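Local coordinates for cytochrome P450 monooxygenase (Rhodococcus sp. ECU0066, PDB 6KBH), which probably acts as a self-sufficient monooxygenase, carrying a heme P450 domain and an FMN- and [2Fe-2S]-containing reductase part in one chain, at residues W505-H510 with I592-Q597; A576-F581 with D653-Y658; D604-Y609 with S630-P635. All blocks are in the same frame, centred on the assembly; numbering follows the deposited sequence.

Contact 1: W505-H510 with I592-Q597; sequences WSAGSH and IAMADQ. With FMN (flavin mononucleotide), chain B.
A507 sets its methyl group on the helix at A593 and M594. A507 CB lies 3.5 Å from M594 CG and 4.0 Å from A593 CB. It also rests on the helix backbone, 3.5 Å from A593 O. M594 CG stands anti to its carbonyl carbon (chi1 -50°), which turns it toward the A507 methyl group. W505 reaches A593 from the side. A593 CB sits at the edge of the indole, near its plane, 4.3 Å from W505 CZ3. The W505 ring also meets F534. Q597 adds its aliphatic part, with CG 3.5 Å from A507 CB.

The contact joins two parts of a ferredoxin reductase-like module. The loop leads into strand 510-515 of the antiparallel flavin-binding sheet. Helix 588-601 follows strand 578-584 of the parallel sheet.

Polar contacts shape the loop itself. S506 to S509 form a type II beta turn, closed by a weak bond from S509 N to S506 O at 3.4 Å. G508 has a positive phi of 89°. A side chain there would be pressed against the carbonyl O of A507. That carbonyl O accepts a hydrogen bond from N568 ND2. On the helix, D596 forms a salt bridge with R622 and a hydrogen bond with H627.

The flavin is met where the loop passes into strand 510-515. H510 CB lies 3.5 Å from O4 of FMN, which approaches the imidazole obliquely. The H510 ring meets H569 edge-to-face.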
loop_
_atom_site.group_PDB
_atom_site.type_symbol
_atom_site.label_atom_id
_atom_site.label_comp_id
_atom_site.label_asym_id
_atom_site.label_seq_id
_atom_site.Cartn_x
_atom_site.Cartn_y
_atom_site.Cartn_z
ATOM N N TRP A 505 6.678 -20.190 -16.518
ATOM C CA TRP A 505 5.610 -20.700 -15.672
ATOM C C TRP A 505 5.447 -22.193 -15.909
ATOM O O TRP A 505 5.522 -22.660 -17.049
ATOM C CB TRP A 505 4.282 -19.972 -15.934
ATOM C CG TRP A 505 3.857 -19.966 -17.372
ATOM C CD1 TRP A 505 4.172 -19.033 -18.318
ATOM C CD2 TRP A 505 3.027 -20.935 -18.025
ATOM N NE1 TRP A 505 3.594 -19.364 -19.520
ATOM C CE2 TRP A 505 2.887 -20.528 -19.368
ATOM C CE3 TRP A 505 2.393 -22.109 -17.607
ATOM C CZ2 TRP A 505 2.136 -21.252 -20.293
ATOM C CZ3 TRP A 505 1.649 -22.827 -18.527
ATOM C CH2 TRP A 505 1.527 -22.396 -19.855
ATOM N N SER A 506 5.244 -22.934 -14.826
ATOM C CA SER A 506 4.988 -24.361 -14.906
ATOM C C SER A 506 3.485 -24.615 -15.006
ATOM O O SER A 506 2.665 -23.701 -14.901
ATOM C CB SER A 506 5.592 -25.080 -13.699
ATOM O OG SER A 506 5.178 -24.477 -12.486
ATOM N N ALA A 507 3.123 -25.874 -15.222
ATOM C CA ALA A 507 1.722 -26.206 -15.426
ATOM C C ALA A 507 0.912 -26.009 -14.151
ATOM O O ALA A 507 1.406 -26.191 -13.034
ATOM C CB ALA A 507 1.574 -27.640 -15.908
ATOM N N GLY A 508 -0.356 -25.648 -14.335
ATOM C CA GLY A 508 -1.238 -25.333 -13.236
ATOM C C GLY A 508 -1.211 -23.884 -12.812
ATOM O O GLY A 508 -2.089 -23.463 -12.045
ATOM N N SER A 509 -0.240 -23.107 -13.287
ATOM C CA SER A 509 -0.143 -21.705 -12.910
ATOM C C SER A 509 -1.321 -20.909 -13.460
ATOM O O SER A 509 -1.915 -21.251 -14.487
ATOM C CB SER A 509 1.169 -21.096 -13.409
ATOM O OG SER A 509 2.263 -21.968 -13.188
ATOM N N HIS A 510 -1.647 -19.831 -12.759
ATOM C CA HIS A 510 -2.738 -18.939 -13.109
ATOM C C HIS A 510 -2.220 -17.508 -13.113
ATOM O O HIS A 510 -1.051 -17.250 -12.813
ATOM C CB HIS A 510 -3.895 -19.077 -12.115
ATOM C CG HIS A 510 -3.479 -18.880 -10.691
ATOM N ND1 HIS A 510 -3.147 -19.931 -9.864
ATOM C CD2 HIS A 510 -3.319 -17.755 -9.954
ATOM C CE1 HIS A 510 -2.813 -19.463 -8.676
ATOM N NE2 HIS A 510 -2.910 -18.146 -8.702
ATOM N N ILE A 592 -4.658 -29.427 -18.918
ATOM C CA ILE A 592 -4.118 -29.646 -20.257
ATOM C C ILE A 592 -2.669 -29.179 -20.340
ATOM O O ILE A 592 -1.862 -29.766 -21.073
ATOM C CB ILE A 592 -5.004 -28.957 -21.311
ATOM C CG1 ILE A 592 -4.585 -29.367 -22.722
ATOM C CG2 ILE A 592 -4.946 -27.446 -21.186
ATOM C CD1 ILE A 592 -5.744 -29.443 -23.675
ATOM N N ALA A 593 -2.305 -28.136 -19.589
ATOM C CA ALA A 593 -0.900 -27.755 -19.509
ATOM C C ALA A 593 -0.097 -28.789 -18.733
ATOM O O ALA A 593 1.078 -29.017 -19.039
ATOM C CB ALA A 593 -0.761 -26.374 -18.874
ATOM N N MET A 594 -0.713 -29.418 -17.725
ATOM C CA MET A 594 -0.047 -30.505 -17.014
ATOM C C MET A 594 0.085 -31.738 -17.896
ATOM O O MET A 594 1.081 -32.467 -17.810
ATOM C CB MET A 594 -0.809 -30.840 -15.732
ATOM C CG MET A 594 -1.128 -29.633 -14.874
ATOM S SD MET A 594 -2.229 -30.018 -13.506
ATOM C CE MET A 594 -1.063 -30.621 -12.289
ATOM N N ALA A 595 -0.912 -31.991 -18.747
ATOM C CA ALA A 595 -0.794 -33.068 -19.720
ATOM C C ALA A 595 0.374 -32.823 -20.667
ATOM O O ALA A 595 1.060 -33.766 -21.079
ATOM C CB ALA A 595 -2.099 -33.215 -20.501
ATOM N N ASP A 596 0.623 -31.558 -21.014
ATOM C CA ASP A 596 1.695 -31.247 -21.955
ATOM C C ASP A 596 3.069 -31.426 -21.320
ATOM O O ASP A 596 3.985 -31.951 -21.968
ATOM C CB ASP A 596 1.524 -29.830 -22.496
ATOM C CG ASP A 596 0.377 -29.717 -23.482
ATOM O OD1 ASP A 596 -0.097 -30.766 -23.964
ATOM O OD2 ASP A 596 -0.042 -28.581 -23.782
ATOM N N GLN A 597 3.243 -30.987 -20.064
ATOM C CA GLN A 597 4.504 -31.238 -19.365
ATOM C C GLN A 597 4.862 -32.717 -19.397
ATOM O O GLN A 597 6.012 -33.085 -19.659
ATOM C CB GLN A 597 4.441 -30.764 -17.907
ATOM C CG GLN A 597 4.019 -29.331 -17.666
ATOM C CD GLN A 597 4.939 -28.620 -16.677
ATOM O OE1 GLN A 597 6.031 -28.181 -17.037
ATOM N NE2 GLN A 597 4.528 -28.560 -15.419
HETATM N N1 FMN B . -10.294 -19.408 -9.916
HETATM C C2 FMN B . -9.267 -19.595 -9.074
HETATM O O2 FMN B . -9.413 -19.287 -7.847
HETATM N N3 FMN B . -8.090 -20.091 -9.478
HETATM C C4 FMN B . -7.931 -20.419 -10.776
HETATM O O4 FMN B . -6.750 -20.925 -11.211
HETATM C C4A FMN B . -8.982 -20.239 -11.673
HETATM N N5 FMN B . -8.809 -20.568 -12.963
HETATM C C5A FMN B . -9.824 -20.385 -13.815
HETATM C C6 FMN B . -9.615 -20.736 -15.136
HETATM C C7 FMN B . -10.625 -20.571 -16.055
HETATM C C7M FMN B . -10.252 -20.997 -17.496
HETATM C C8 FMN B . -11.869 -20.058 -15.668
HETATM C C8M FMN B . -13.009 -19.853 -16.646
HETATM C C9 FMN B . -12.082 -19.720 -14.336
HETATM C C9A FMN B . -11.056 -19.869 -13.398
HETATM N N10 FMN B . -11.229 -19.544 -12.097
HETATM C C10 FMN B . -10.194 -19.721 -11.229
HETATM C "C1'" FMN B . -12.509 -18.957 -11.591
HETATM C "C2'" FMN B . -12.556 -17.459 -11.760
HETATM O "O2'" FMN B . -11.673 -16.783 -10.963
HETATM C "C3'" FMN B . -13.942 -16.927 -11.495
HETATM O "O3'" FMN B . -14.449 -17.268 -10.232
HETATM C "C4'" FMN B . -14.925 -17.365 -12.602
HETATM O "O4'" FMN B . -14.546 -17.268 -13.923
HETATM C "C5'" FMN B . -16.227 -16.509 -12.578
HETATM O "O5'" FMN B . -16.083 -15.084 -12.357
HETATM P P FMN B . -17.357 -14.262 -11.948
HETATM O O1P FMN B . -16.946 -13.007 -11.221
HETATM O O2P FMN B . -18.145 -13.858 -13.153
HETATM O O3P FMN B . -18.195 -15.135 -11.067
#

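Contact 2: A576-F581 with D653-Y658; sequences AKRYVF and DGTQVY
V580 and V657 form the tightly packed part of this strand pair. Their side chains cross obliquely on one face of the sheet, with V580 CG2 3.4 Å from V657 CG2. On the other face Y579 and Y658 lie side by side and point the same way. Y579 CD1 comes to the edge of the Y658 ring, 4.1 Å from Y658 CE1. The ring of Y658 also stacks with H682, and its hydroxyl accepts a bond from D573 N. Helix 588-601 packs on this face through V598, V591 and M594.

Two backbone bonds tie the strands. Q656 N donates to R578 O at 3.0 Å, and V580 N donates to Q656 O at 3.1 Å.

The start of the pair is looser and nearer solvent. K577 is exposed, and its N makes a weak bond of 3.5 Å to G654 O. R578 has firm polar partners here. Its chain is extended as far as CD, then turns at chi3 (69°) and puts NE beside the threonine. R578 NE and R578 NH2 both donate to T655 OG1, at 3.2 and 3.0 Å. This side-on grip limits rotation of the guanidinium. V580 CG1 lies over one face of it, toward the rim.

Strands 578-584 and 655-661 are neighbours, first and fourth in chain order, in a parallel sheet of order 3-2-1-4-5, typical of the nucleotide-binding domain of ferredoxin reductase-like flavoproteins.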
loop_
_atom_site.group_PDB
_atom_site.type_symbol
_atom_site.label_atom_id
_atom_site.label_comp_id
_atom_site.label_asym_id
_atom_site.label_seq_id
_atom_site.Cartn_x
_atom_site.Cartn_y
_atom_site.Cartn_z
ATOM N N ALA A 576 6.429 -38.651 -9.727
ATOM C CA ALA A 576 5.412 -39.672 -9.544
ATOM C C ALA A 576 5.461 -40.678 -10.695
ATOM O O ALA A 576 5.951 -40.391 -11.790
ATOM C CB ALA A 576 4.026 -39.033 -9.440
ATOM N N LYS A 577 4.943 -41.874 -10.428
ATOM C CA LYS A 577 4.966 -42.952 -11.412
ATOM C C LYS A 577 4.102 -42.625 -12.624
ATOM O O LYS A 577 4.543 -42.753 -13.775
ATOM C CB LYS A 577 4.514 -44.237 -10.717
ATOM C CG LYS A 577 3.453 -45.135 -11.370
ATOM C CD LYS A 577 3.873 -45.712 -12.718
ATOM C CE LYS A 577 2.784 -46.646 -13.274
ATOM N NZ LYS A 577 1.492 -45.969 -13.551
ATOM N N ARG A 578 2.852 -42.245 -12.380
ATOM C CA ARG A 578 1.867 -42.036 -13.427
ATOM C C ARG A 578 0.947 -40.914 -12.980
ATOM O O ARG A 578 0.828 -40.610 -11.789
ATOM C CB ARG A 578 1.076 -43.317 -13.725
ATOM C CG ARG A 578 -0.096 -43.195 -14.705
ATOM C CD ARG A 578 -0.671 -44.567 -15.009
ATOM N NE ARG A 578 -1.354 -45.171 -13.869
ATOM C CZ ARG A 578 -2.623 -45.574 -13.873
ATOM N NH1 ARG A 578 -3.367 -45.453 -14.962
ATOM N NH2 ARG A 578 -3.148 -46.117 -12.783
ATOM N N TYR A 579 0.332 -40.272 -13.956
ATOM C CA TYR A 579 -0.628 -39.222 -13.691
ATOM C C TYR A 579 -1.910 -39.596 -14.402
ATOM O O TYR A 579 -1.896 -39.874 -15.599
ATOM C CB TYR A 579 -0.084 -37.881 -14.179
ATOM C CG TYR A 579 1.403 -37.802 -13.945
ATOM C CD1 TYR A 579 1.896 -37.445 -12.703
ATOM C CD2 TYR A 579 2.312 -38.165 -14.931
ATOM C CE1 TYR A 579 3.248 -37.406 -12.457
ATOM C CE2 TYR A 579 3.671 -38.130 -14.693
ATOM C CZ TYR A 579 4.134 -37.751 -13.456
ATOM O OH TYR A 579 5.490 -37.719 -13.231
ATOM N N VAL A 580 -3.012 -39.638 -13.676
ATOM C CA VAL A 580 -4.308 -39.726 -14.319
ATOM C C VAL A 580 -5.009 -38.430 -13.981
ATOM O O VAL A 580 -4.997 -38.001 -12.823
ATOM C CB VAL A 580 -5.106 -40.975 -13.909
ATOM C CG1 VAL A 580 -4.251 -42.212 -14.175
ATOM C CG2 VAL A 580 -5.709 -40.884 -12.487
ATOM N N PHE A 581 -5.512 -37.747 -15.001
ATOM C CA PHE A 581 -6.113 -36.431 -14.850
ATOM C C PHE A 581 -7.609 -36.591 -15.077
ATOM O O PHE A 581 -8.019 -37.230 -16.044
ATOM C CB PHE A 581 -5.528 -35.444 -15.864
ATOM C CG PHE A 581 -4.013 -35.433 -15.943
ATOM C CD1 PHE A 581 -3.333 -36.291 -16.788
ATOM C CD2 PHE A 581 -3.274 -34.536 -15.179
ATOM C CE1 PHE A 581 -1.954 -36.264 -16.875
ATOM C CE2 PHE A 581 -1.889 -34.501 -15.251
ATOM C CZ PHE A 581 -1.222 -35.363 -16.102
ATOM N N ASP A 653 0.391 -48.148 -5.955
ATOM C CA ASP A 653 1.440 -47.423 -5.242
ATOM C C ASP A 653 1.932 -46.128 -5.889
ATOM O O ASP A 653 2.083 -45.111 -5.205
ATOM C CB ASP A 653 2.602 -48.391 -5.051
ATOM C CG ASP A 653 3.889 -47.704 -4.662
ATOM O OD1 ASP A 653 3.929 -47.118 -3.565
ATOM O OD2 ASP A 653 4.865 -47.766 -5.444
ATOM N N GLY A 654 2.211 -46.156 -7.194
ATOM C CA GLY A 654 2.834 -45.008 -7.830
ATOM C C GLY A 654 1.886 -43.949 -8.357
ATOM O O GLY A 654 2.264 -42.776 -8.446
ATOM N N THR A 655 0.657 -44.331 -8.709
ATOM C CA THR A 655 -0.248 -43.414 -9.396
ATOM C C THR A 655 -0.580 -42.193 -8.540
ATOM O O THR A 655 -0.868 -42.305 -7.343
ATOM C CB THR A 655 -1.547 -44.128 -9.785
ATOM O OG1 THR A 655 -1.258 -45.212 -10.677
ATOM C CG2 THR A 655 -2.506 -43.160 -10.467
ATOM N N GLN A 656 -0.519 -41.020 -9.172
ATOM C CA GLN A 656 -1.059 -39.770 -8.660
ATOM C C GLN A 656 -2.217 -39.306 -9.532
ATOM O O GLN A 656 -2.362 -39.723 -10.686
ATOM C CB GLN A 656 0.013 -38.670 -8.605
ATOM C CG GLN A 656 0.906 -38.699 -7.381
ATOM C CD GLN A 656 1.803 -37.479 -7.305
ATOM O OE1 GLN A 656 1.837 -36.663 -8.227
ATOM N NE2 GLN A 656 2.535 -37.347 -6.205
ATOM N N VAL A 657 -3.056 -38.440 -8.958
ATOM C CA VAL A 657 -4.219 -37.888 -9.658
ATOM C C VAL A 657 -4.319 -36.393 -9.354
ATOM O O VAL A 657 -4.548 -36.005 -8.198
ATOM C CB VAL A 657 -5.536 -38.582 -9.238
ATOM C CG1 VAL A 657 -6.704 -38.086 -10.114
ATOM C CG2 VAL A 657 -5.460 -40.112 -9.194
ATOM N N TYR A 658 -4.174 -35.558 -10.380
ATOM C CA TYR A 658 -4.543 -34.155 -10.271
ATOM C C TYR A 658 -5.853 -33.920 -11.005
ATOM O O TYR A 658 -6.139 -34.570 -12.017
ATOM C CB TYR A 658 -3.467 -33.216 -10.817
ATOM C CG TYR A 658 -2.095 -33.477 -10.270
ATOM C CD1 TYR A 658 -1.344 -34.551 -10.712
ATOM C CD2 TYR A 658 -1.552 -32.646 -9.312
ATOM C CE1 TYR A 658 -0.099 -34.792 -10.219
ATOM C CE2 TYR A 658 -0.301 -32.881 -8.802
ATOM C CZ TYR A 658 0.423 -33.959 -9.265
ATOM O OH TYR A 658 1.681 -34.221 -8.780
#

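Contact 3: D604-Y609 with S630-P635; sequences DYEIHY and SVRVYP
R632 reaches across to E606 and H608 on the neighbouring parallel strand. From CB, CG stands anti to the carbonyl carbon. The chain then bends at chi2 (139°) and chi3 (-44°), which brings NE to the H608 ring. R632 NE is 3.5 Å from H608 CE1, and that carbon lies at the guanidinium edge, in its plane. At the tip, NH2 stands over one face of the imidazole, toward its rim. Ring and guanidinium planes are turned 81° apart. R632 NH2 also donates to S630 O at 2.9 Å, from above the carbonyl plane. NH1 adds a weak bond to the same oxygen. E606 OE2 lies over a face of the guanidinium, 3.9 Å from R632 NH2. This is a long salt bridge of charges alone, since no N-H points at the oxygen. An alanine in place of R632 would remove the NH2 over the rim of the H608 ring, and would probably leave E606 without this partner charge and cost S630 O two donors.

H608 and Y634 meet rim to rim, with a weak bond modelled between H608 ND1 and Y634 OH, whose place is less sure. On the other face of the sheet, I607 CG1 packs 3.8 Å from V631 CB.

The backbone bonds form a parallel ladder. R632 N donates to I607 O at 3.2 Å. Y609 N donates to R632 O at 3.2 Å, and Y634 N to Y609 O at 3.1 Å.

These strands belong to the beta-alpha-beta unit 605-611, 620-625, 631-635. L623 of its helix touches I607, Y609 and V631. Strand 631-635 is outermost in the sheet, and strand 578-584 flanks 605-611 on its other side.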
loop_
_atom_site.group_PDB
_atom_site.type_symbol
_atom_site.label_atom_id
_atom_site.label_comp_id
_atom_site.label_asym_id
_atom_site.label_seq_id
_atom_site.Cartn_x
_atom_site.Cartn_y
_atom_site.Cartn_z
ATOM N N ASP A 604 3.950 -41.888 -18.537
ATOM C CA ASP A 604 2.605 -42.400 -18.729
ATOM C C ASP A 604 1.566 -41.556 -18.050
ATOM O O ASP A 604 1.663 -41.287 -16.915
ATOM C CB ASP A 604 2.589 -43.901 -18.318
ATOM C CG ASP A 604 1.193 -44.475 -18.060
ATOM O OD1 ASP A 604 0.204 -43.840 -18.378
ATOM O OD2 ASP A 604 1.080 -45.573 -17.509
ATOM N N TYR A 605 0.533 -41.184 -18.765
ATOM C CA TYR A 605 -0.529 -40.387 -18.176
ATOM C C TYR A 605 -1.857 -40.758 -18.822
ATOM O O TYR A 605 -1.906 -41.262 -19.946
ATOM C CB TYR A 605 -0.251 -38.883 -18.316
ATOM C CG TYR A 605 -0.178 -38.390 -19.743
ATOM C CD1 TYR A 605 0.971 -38.571 -20.498
ATOM C CD2 TYR A 605 -1.252 -37.734 -20.330
ATOM C CE1 TYR A 605 1.050 -38.122 -21.798
ATOM C CE2 TYR A 605 -1.183 -37.279 -21.636
ATOM C CZ TYR A 605 -0.028 -37.477 -22.363
ATOM O OH TYR A 605 0.056 -37.031 -23.662
ATOM N N GLU A 606 -2.940 -40.501 -18.087
ATOM C CA GLU A 606 -4.289 -40.825 -18.533
ATOM C C GLU A 606 -5.201 -39.662 -18.177
ATOM O O GLU A 606 -5.273 -39.274 -17.010
ATOM C CB GLU A 606 -4.783 -42.120 -17.874
ATOM C CG GLU A 606 -5.808 -42.882 -18.692
ATOM C CD GLU A 606 -6.167 -44.224 -18.080
ATOM O OE1 GLU A 606 -6.086 -44.353 -16.840
ATOM O OE2 GLU A 606 -6.532 -45.146 -18.841
ATOM N N ILE A 607 -5.899 -39.098 -19.159
ATOM C CA ILE A 607 -6.694 -37.897 -18.922
ATOM C C ILE A 607 -8.153 -38.182 -19.254
ATOM O O ILE A 607 -8.464 -38.766 -20.299
ATOM C CB ILE A 607 -6.154 -36.685 -19.705
ATOM C CG1 ILE A 607 -6.535 -36.705 -21.173
ATOM C CG2 ILE A 607 -4.662 -36.691 -19.709
ATOM C CD1 ILE A 607 -5.994 -35.487 -21.868
ATOM N N HIS A 608 -9.038 -37.793 -18.338
ATOM C CA HIS A 608 -10.462 -38.083 -18.412
ATOM C C HIS A 608 -11.192 -36.747 -18.313
ATOM O O HIS A 608 -11.061 -36.042 -17.307
ATOM C CB HIS A 608 -10.884 -39.040 -17.284
ATOM C CG HIS A 608 -10.366 -40.432 -17.435
ATOM N ND1 HIS A 608 -11.100 -41.441 -18.022
ATOM C CD2 HIS A 608 -9.198 -40.997 -17.050
ATOM C CE1 HIS A 608 -10.406 -42.565 -18.011
ATOM N NE2 HIS A 608 -9.245 -42.322 -17.427
ATOM N N TYR A 609 -11.958 -36.397 -19.346
ATOM C CA TYR A 609 -12.503 -35.049 -19.502
ATOM C C TYR A 609 -14.011 -35.128 -19.708
ATOM O O TYR A 609 -14.478 -35.635 -20.734
ATOM C CB TYR A 609 -11.817 -34.333 -20.668
ATOM C CG TYR A 609 -12.237 -32.898 -20.903
ATOM C CD1 TYR A 609 -12.783 -32.126 -19.884
ATOM C CD2 TYR A 609 -12.076 -32.313 -22.152
ATOM C CE1 TYR A 609 -13.165 -30.813 -20.111
ATOM C CE2 TYR A 609 -12.449 -31.005 -22.385
ATOM C CZ TYR A 609 -12.994 -30.260 -21.365
ATOM O OH TYR A 609 -13.366 -28.958 -21.605
ATOM N N SER A 630 -4.429 -40.934 -25.681
ATOM C CA SER A 630 -4.510 -41.005 -24.226
ATOM C C SER A 630 -5.753 -40.365 -23.618
ATOM O O SER A 630 -5.966 -40.513 -22.412
ATOM C CB SER A 630 -3.272 -40.352 -23.597
ATOM O OG SER A 630 -2.067 -40.932 -24.061
ATOM N N VAL A 631 -6.574 -39.655 -24.391
ATOM C CA VAL A 631 -7.751 -38.981 -23.849
ATOM C C VAL A 631 -8.966 -39.886 -23.983
ATOM O O VAL A 631 -9.106 -40.657 -24.941
ATOM C CB VAL A 631 -7.987 -37.625 -24.571
ATOM C CG1 VAL A 631 -8.101 -37.821 -26.089
ATOM C CG2 VAL A 631 -9.210 -36.893 -24.018
ATOM N N ARG A 632 -9.854 -39.807 -23.001
ATOM C CA ARG A 632 -11.215 -40.267 -23.206
ATOM C C ARG A 632 -12.154 -39.163 -22.743
ATOM O O ARG A 632 -11.935 -38.528 -21.703
ATOM C CB ARG A 632 -11.487 -41.584 -22.526
ATOM C CG ARG A 632 -10.985 -42.807 -23.292
ATOM C CD ARG A 632 -10.377 -43.799 -22.340
ATOM N NE ARG A 632 -9.526 -43.131 -21.360
ATOM C CZ ARG A 632 -8.398 -42.470 -21.615
ATOM N NH1 ARG A 632 -7.858 -42.438 -22.831
ATOM N NH2 ARG A 632 -7.763 -41.895 -20.608
ATOM N N VAL A 633 -13.138 -38.923 -23.573
ATOM C CA VAL A 633 -14.160 -37.899 -23.492
ATOM C C VAL A 633 -15.434 -38.524 -22.951
ATOM O O VAL A 633 -15.699 -39.710 -23.160
ATOM C CB VAL A 633 -14.327 -37.350 -24.915
ATOM C CG1 VAL A 633 -14.465 -38.545 -25.822
ATOM C CG2 VAL A 633 -15.511 -36.449 -25.020
ATOM N N TYR A 634 -16.213 -37.753 -22.190
ATOM C CA TYR A 634 -17.488 -38.231 -21.635
ATOM C C TYR A 634 -18.482 -37.088 -21.589
ATOM O O TYR A 634 -18.797 -36.559 -20.510
ATOM C CB TYR A 634 -17.295 -38.854 -20.241
ATOM C CG TYR A 634 -16.092 -39.736 -20.156
ATOM C CD1 TYR A 634 -14.834 -39.194 -19.961
ATOM C CD2 TYR A 634 -16.197 -41.107 -20.355
ATOM C CE1 TYR A 634 -13.728 -39.983 -19.934
ATOM C CE2 TYR A 634 -15.089 -41.904 -20.335
ATOM C CZ TYR A 634 -13.854 -41.322 -20.118
ATOM O OH TYR A 634 -12.733 -42.090 -20.050
ATOM N N PRO A 635 -18.995 -36.675 -22.750
ATOM C CA PRO A 635 -19.924 -35.543 -22.776
ATOM C C PRO A 635 -21.258 -35.967 -22.176
ATOM O O PRO A 635 -21.706 -37.097 -22.378
ATOM C CB PRO A 635 -20.049 -35.215 -24.277
ATOM C CG PRO A 635 -18.973 -36.023 -24.990
ATOM C CD PRO A 635 -18.809 -37.253 -24.102
#

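Contacts 2 and 3 lie in one parallel sheet, with centres about 13 Å apart. Strands 578-584 and 605-611 are neighbours there, and F581 probably bonds to E606 and H608. Contact 1 joins that domain to the flavin-binding one. Its centre is about 15 Å from that of contact 2 and about 16 Å from that of contact 3. Helix 588-601 comes between strands 578-584 and 605-611 in the chain. Its M594 packs on F581 and Y658. The segments of contacts 1 and 2 alternate in sequence, whereas contact 3 falls wholly between the two segments of contact 2. The helix thus connects the sheet core to the loop that leads to FMN.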